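Local coordinates for endo-beta-mannanase (Opitutaceae bacterium TAV5, PDB 7BOB), which probably cleaves beta-1,4-linked mannosides as a homotrimeric glycoside hydrolase of family 5, an exo-beta-1,4-mannosidase active in the hindgut of a wood-feeding termite, at residues R496-A501 / T513-G518; S538-R543 / V554-E559. One frame throughout, in Å; residues are numbered along the deposited sequence.

Interaction 1. Residues R496-A501 / T513-G518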
loop_
_atom_site.group_PDB
_atom_site.type_symbol
_atom_site.label_atom_id
_atom_site.label_comp_id
_atom_site.label_asym_id
_atom_site.label_seq_id
_atom_site.Cartn_x
_atom_site.Cartn_y
_atom_site.Cartn_z
ATOM N N ARG A 496 -15.412 16.089 18.678
ATOM C CA ARG A 496 -15.396 17.388 18.017
ATOM C C ARG A 496 -14.428 17.301 16.848
ATOM O O ARG A 496 -13.676 16.334 16.723
ATOM C CB ARG A 496 -14.984 18.496 18.986
ATOM C CG ARG A 496 -13.735 18.128 19.781
ATOM C CD ARG A 496 -12.977 19.379 20.188
ATOM N NE ARG A 496 -12.596 20.124 18.994
ATOM C CZ ARG A 496 -12.299 21.417 18.984
ATOM N NH1 ARG A 496 -12.328 22.116 20.120
ATOM N NH2 ARG A 496 -11.963 21.999 17.833
ATOM N N ALA A 497 -14.419 18.333 16.009
ATOM C CA ALA A 497 -13.580 18.303 14.812
ATOM C C ALA A 497 -12.096 18.245 15.178
ATOM O O ALA A 497 -11.634 18.923 16.105
ATOM C CB ALA A 497 -13.856 19.533 13.941
ATOM N N ALA A 498 -11.343 17.462 14.412
ATOM C CA ALA A 498 -9.929 17.233 14.681
ATOM C C ALA A 498 -9.064 18.348 14.111
ATOM O O ALA A 498 -8.034 18.085 13.488
ATOM C CB ALA A 498 -9.490 15.887 14.106
ATOM N N THR A 499 -9.471 19.593 14.341
ATOM C CA THR A 499 -8.723 20.754 13.892
ATOM C C THR A 499 -7.638 21.100 14.903
ATOM O O THR A 499 -7.731 20.722 16.075
ATOM C CB THR A 499 -9.672 21.936 13.705
ATOM O OG1 THR A 499 -10.363 22.190 14.939
ATOM C CG2 THR A 499 -10.656 21.638 12.598
ATOM N N PRO A 500 -6.602 21.831 14.483
ATOM C CA PRO A 500 -5.445 22.052 15.367
ATOM C C PRO A 500 -5.817 22.740 16.672
ATOM O O PRO A 500 -6.725 23.573 16.734
ATOM C CB PRO A 500 -4.518 22.931 14.523
ATOM C CG PRO A 500 -4.814 22.537 13.136
ATOM C CD PRO A 500 -6.319 22.270 13.102
ATOM N N ALA A 501 -5.113 22.368 17.731
ATOM C CA ALA A 501 -5.258 23.013 19.022
ATOM C C ALA A 501 -4.036 23.891 19.232
ATOM O O ALA A 501 -2.899 23.413 19.124
ATOM C CB ALA A 501 -5.413 21.991 20.145
ATOM N N THR A 513 -1.309 19.544 15.735
ATOM C CA THR A 513 -2.129 19.190 14.584
ATOM C C THR A 513 -2.556 17.732 14.559
ATOM O O THR A 513 -3.409 17.384 13.748
ATOM C CB THR A 513 -1.382 19.497 13.282
ATOM O OG1 THR A 513 -0.246 18.618 13.187
ATOM C CG2 THR A 513 -0.927 20.954 13.250
ATOM N N CYS A 514 -2.001 16.866 15.401
ATOM C CA CYS A 514 -2.329 15.443 15.382
ATOM C C CYS A 514 -3.037 15.038 16.659
ATOM O O CYS A 514 -2.732 15.554 17.744
ATOM C CB CYS A 514 -1.086 14.568 15.214
ATOM S SG CYS A 514 -0.102 14.952 13.778
ATOM N N PHE A 515 -3.940 14.079 16.532
ATOM C CA PHE A 515 -4.759 13.619 17.634
ATOM C C PHE A 515 -4.885 12.118 17.501
ATOM O O PHE A 515 -4.853 11.578 16.390
ATOM C CB PHE A 515 -6.135 14.330 17.628
ATOM C CG PHE A 515 -6.012 15.830 17.729
ATOM C CD1 PHE A 515 -5.913 16.606 16.586
ATOM C CD2 PHE A 515 -5.914 16.453 18.963
ATOM C CE1 PHE A 515 -5.743 17.982 16.671
ATOM C CE2 PHE A 515 -5.755 17.825 19.051
ATOM C CZ PHE A 515 -5.674 18.589 17.896
ATOM N N LEU A 516 -4.989 11.441 18.634
ATOM C CA LEU A 516 -4.833 9.994 18.611
ATOM C C LEU A 516 -5.975 9.362 17.829
ATOM O O LEU A 516 -7.147 9.686 18.045
ATOM C CB LEU A 516 -4.770 9.429 20.031
ATOM C CG LEU A 516 -4.083 8.062 20.159
ATOM C CD1 LEU A 516 -2.562 8.174 19.961
ATOM C CD2 LEU A 516 -4.394 7.425 21.515
ATOM N N ARG A 517 -5.609 8.474 16.902
ATOM C CA ARG A 517 -6.523 7.845 15.964
ATOM C C ARG A 517 -7.243 8.875 15.103
ATOM O O ARG A 517 -8.292 8.581 14.547
ATOM C CB ARG A 517 -7.545 6.949 16.674
ATOM C CG ARG A 517 -6.940 5.886 17.575
ATOM C CD ARG A 517 -8.048 5.002 18.107
ATOM N NE ARG A 517 -7.585 4.038 19.104
ATOM C CZ ARG A 517 -7.224 2.783 18.814
ATOM N NH1 ARG A 517 -7.255 2.359 17.549
ATOM N NH2 ARG A 517 -6.829 1.951 19.782
ATOM N N GLY A 518 -6.696 10.088 14.986
ATOM C CA GLY A 518 -7.319 11.085 14.146
ATOM C C GLY A 518 -8.573 11.702 14.714
ATOM O O GLY A 518 -9.264 12.434 13.994
#

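Interaction 2. Residues S538-R543 / V554-E559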
loop_
_atom_site.group_PDB
_atom_site.type_symbol
_atom_site.label_atom_id
_atom_site.label_comp_id
_atom_site.label_asym_id
_atom_site.label_seq_id
_atom_site.Cartn_x
_atom_site.Cartn_y
_atom_site.Cartn_z
ATOM N N SER A 538 -11.293 25.739 25.194
ATOM C CA SER A 538 -11.673 24.396 25.628
ATOM C C SER A 538 -10.505 23.647 26.296
ATOM O O SER A 538 -9.328 23.948 26.047
ATOM C CB SER A 538 -12.197 23.593 24.438
ATOM O OG SER A 538 -11.155 23.262 23.538
ATOM N N PRO A 539 -10.813 22.678 27.164
ATOM C CA PRO A 539 -9.756 21.985 27.910
ATOM C C PRO A 539 -8.822 21.217 26.987
ATOM O O PRO A 539 -9.263 20.515 26.075
ATOM C CB PRO A 539 -10.537 21.043 28.833
ATOM C CG PRO A 539 -11.946 21.608 28.855
ATOM C CD PRO A 539 -12.148 22.164 27.510
ATOM N N LEU A 540 -7.511 21.358 27.241
ATOM C CA LEU A 540 -6.460 20.682 26.490
ATOM C C LEU A 540 -5.495 19.888 27.369
ATOM O O LEU A 540 -5.072 18.802 26.964
ATOM C CB LEU A 540 -5.688 21.703 25.640
ATOM C CG LEU A 540 -4.603 21.073 24.768
ATOM C CD1 LEU A 540 -5.209 20.010 23.847
ATOM C CD2 LEU A 540 -3.843 22.128 23.971
ATOM N N VAL A 541 -5.136 20.394 28.553
ATOM C CA VAL A 541 -4.339 19.646 29.527
ATOM C C VAL A 541 -5.107 19.584 30.843
ATOM O O VAL A 541 -5.475 20.625 31.404
ATOM C CB VAL A 541 -2.943 20.255 29.753
ATOM C CG1 VAL A 541 -2.165 19.398 30.735
ATOM C CG2 VAL A 541 -2.165 20.379 28.439
ATOM N N LEU A 542 -5.351 18.377 31.329
ATOM C CA LEU A 542 -5.980 18.148 32.620
ATOM C C LEU A 542 -4.948 17.698 33.652
ATOM O O LEU A 542 -3.890 17.155 33.313
ATOM C CB LEU A 542 -7.077 17.090 32.517
ATOM C CG LEU A 542 -8.072 17.180 31.374
ATOM C CD1 LEU A 542 -9.089 16.047 31.490
ATOM C CD2 LEU A 542 -8.772 18.542 31.379
ATOM N N ARG A 543 -5.285 17.913 34.930
ATOM C CA ARG A 543 -4.460 17.469 36.058
ATOM C C ARG A 543 -5.364 16.909 37.148
ATOM O O ARG A 543 -6.281 17.593 37.610
ATOM C CB ARG A 543 -3.597 18.611 36.624
ATOM C CG ARG A 543 -2.555 18.150 37.647
ATOM C CD ARG A 543 -1.354 19.091 37.740
ATOM N NE ARG A 543 -0.360 18.815 36.706
ATOM C CZ ARG A 543 0.643 19.627 36.373
ATOM N NH1 ARG A 543 0.814 20.790 37.002
ATOM N NH2 ARG A 543 1.488 19.267 35.406
ATOM N N VAL A 554 -2.817 15.020 28.510
ATOM C CA VAL A 554 -2.828 15.948 27.379
ATOM C C VAL A 554 -3.732 15.381 26.293
ATOM O O VAL A 554 -3.502 14.264 25.807
ATOM C CB VAL A 554 -1.411 16.190 26.822
ATOM C CG1 VAL A 554 -1.452 17.117 25.608
ATOM C CG2 VAL A 554 -0.474 16.722 27.905
ATOM N N LEU A 555 -4.733 16.157 25.884
ATOM C CA LEU A 555 -5.705 15.706 24.890
ATOM C C LEU A 555 -5.222 15.995 23.473
ATOM O O LEU A 555 -5.933 16.573 22.661
ATOM C CB LEU A 555 -7.061 16.353 25.153
ATOM C CG LEU A 555 -7.557 16.168 26.596
ATOM C CD1 LEU A 555 -8.897 16.861 26.846
ATOM C CD2 LEU A 555 -7.646 14.682 26.926
ATOM N N ALA A 556 -3.982 15.618 23.177
ATOM C CA ALA A 556 -3.451 15.732 21.825
ATOM C C ALA A 556 -2.334 14.714 21.684
ATOM O O ALA A 556 -1.750 14.267 22.678
ATOM C CB ALA A 556 -2.942 17.140 21.510
ATOM N N ASP A 557 -2.056 14.329 20.437
ATOM C CA ASP A 557 -0.957 13.405 20.165
ATOM C C ASP A 557 0.327 14.217 20.053
ATOM O O ASP A 557 0.761 14.597 18.959
ATOM C CB ASP A 557 -1.236 12.592 18.908
ATOM C CG ASP A 557 -0.300 11.419 18.761
ATOM O OD1 ASP A 557 0.797 11.442 19.386
ATOM O OD2 ASP A 557 -0.645 10.490 18.007
ATOM N N VAL A 558 0.963 14.445 21.209
ATOM C CA VAL A 558 2.120 15.341 21.305
ATOM C C VAL A 558 3.236 14.888 20.368
ATOM O O VAL A 558 3.695 15.637 19.493
ATOM C CB VAL A 558 2.604 15.417 22.766
ATOM C CG1 VAL A 558 3.857 16.286 22.905
ATOM C CG2 VAL A 558 1.481 15.929 23.660
ATOM N N GLU A 559 3.683 13.645 20.534
ATOM C CA GLU A 559 4.833 13.190 19.773
ATOM C C GLU A 559 4.551 13.189 18.279
ATOM O O GLU A 559 5.417 13.572 17.483
ATOM C CB GLU A 559 5.264 11.810 20.257
ATOM C CG GLU A 559 5.936 11.864 21.630
ATOM C CD GLU A 559 4.918 11.927 22.759
ATOM O OE1 GLU A 559 3.707 11.762 22.496
ATOM O OE2 GLU A 559 5.338 12.117 23.906
#

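Interaction 1. Residues R496-A501 / T513-G518
This is a partly buried loop-to-loop packing contact in the C-terminal alpha/beta domain, where the ring of Phe515 lies against the connection between strands 490-496 and 501-505. CG of Phe515 stands anti to its own carbonyl carbon and beside the backbone N (chi1 -59°), which sends the ring at the backbone of the other loop. Phe515 CE1 comes to 3.4 Å from Thr499 O, obliquely to the ring plane. At the ring edge, Ala501 N lies in plane, 3.8 Å from Phe515 CZ, and the methyl CB of Ala501 is 4.1 Å from the same CZ. Two tight turns shape the loops: an inverse gamma turn centred on Ala498, and a type II beta turn over Phe515 to Gly518, closed by Gly518 N to Phe515 O at 2.8 Å. The beta turn brings Gly518 O to 3.5 Å from Ala498 CB. An alanine at Phe515 would remove the whole ring and would probably leave the 498-501 loop less well held. The side chains of Pro500 and Thr513 cross obliquely, CG of Pro500 4.2 Å from CG2 of Thr513. Within the first loop, Arg496 NE donates in its guanidinium plane to a lone pair of Ala497 O at 3.3 Å. Arg517, in the turn, reaches out to a salt bridge with Asp476, and its carbonyl O accepts a hydrogen bond from Asn246 ND2 of a neighbouring subunit.

Interaction 2. Residues S538-R543 / V554-E559
CB of Leu540 points away from 554-559, but CG anti to the backbone N (chi1 -177°) and the turn about chi2 (57°) bring CD1 back against Leu555 and Ala556; Leu555 instead has CG anti to its carbonyl carbon, directed at the opposing backbone. Leu540 CD1 thereby rests 3.7 Å from Leu555 O and 4.3 Å from Ala556 CB. In return, CB and CG of Leu555 both lie close to Leu540 O, and Leu555 CD1 reaches on to Pro539 O at 3.8 Å. Val541 and Val554 form an antiparallel, non-hydrogen-bonded pair; their side chains lie parallel on one face of the sheet, with Val541 CG2 4.1 Å from Val554 CG2. The single bond between the segments, Leu555 N to Leu540 O, is 2.9 Å long and almost straight (177°), with the donor nearly along the C=O axis. On its other edge strand 539-546 carries a classic beta bulge, Leu540 and Val541 both facing Met532. An inverse gamma turn at Leu555 then leads the chain off the sheet into helix 558-564, whose N-cap is Asp557: its OD1 takes Ala560 N, while OD2 forms a salt bridge with Arg412, a pairing likely to favour the charged carboxylate. Trp579 and Leu583 of helix 569-583 pack on Val554, and Ile523 on Leu555. Leu540 and Leu555 are both buried, and the carbonyl of the one accepts the N-H of the other, so this bond continues the strand pairing of Leu542 with Ser553 one residue past the end of strand 549-554, while aliphatic carbons make the remaining contacts.

Overall arrangement
Both contacts lie in the C-terminal domain and follow one another along the chain without nesting or crossing. Residues 496-501 leave strand 490-496; strands 501-505 and 508-512 then run out and back before 513-518 closes interaction 1. Strands 520-525 and 529-533 lead on to 538-543, and the chain returns through strand 549-554 to 554-559, closing interaction 2 at the start of helix 558-564. Their centres are about 11 Å apart. Cys514 O and Asp557 N, 3.0 Å apart, probably hydrogen bond, and Phe515 CD2 lies 3.7 Å from Leu555 O, joining the loop between strands 508-512 and 520-525 to the sheet-to-helix junction.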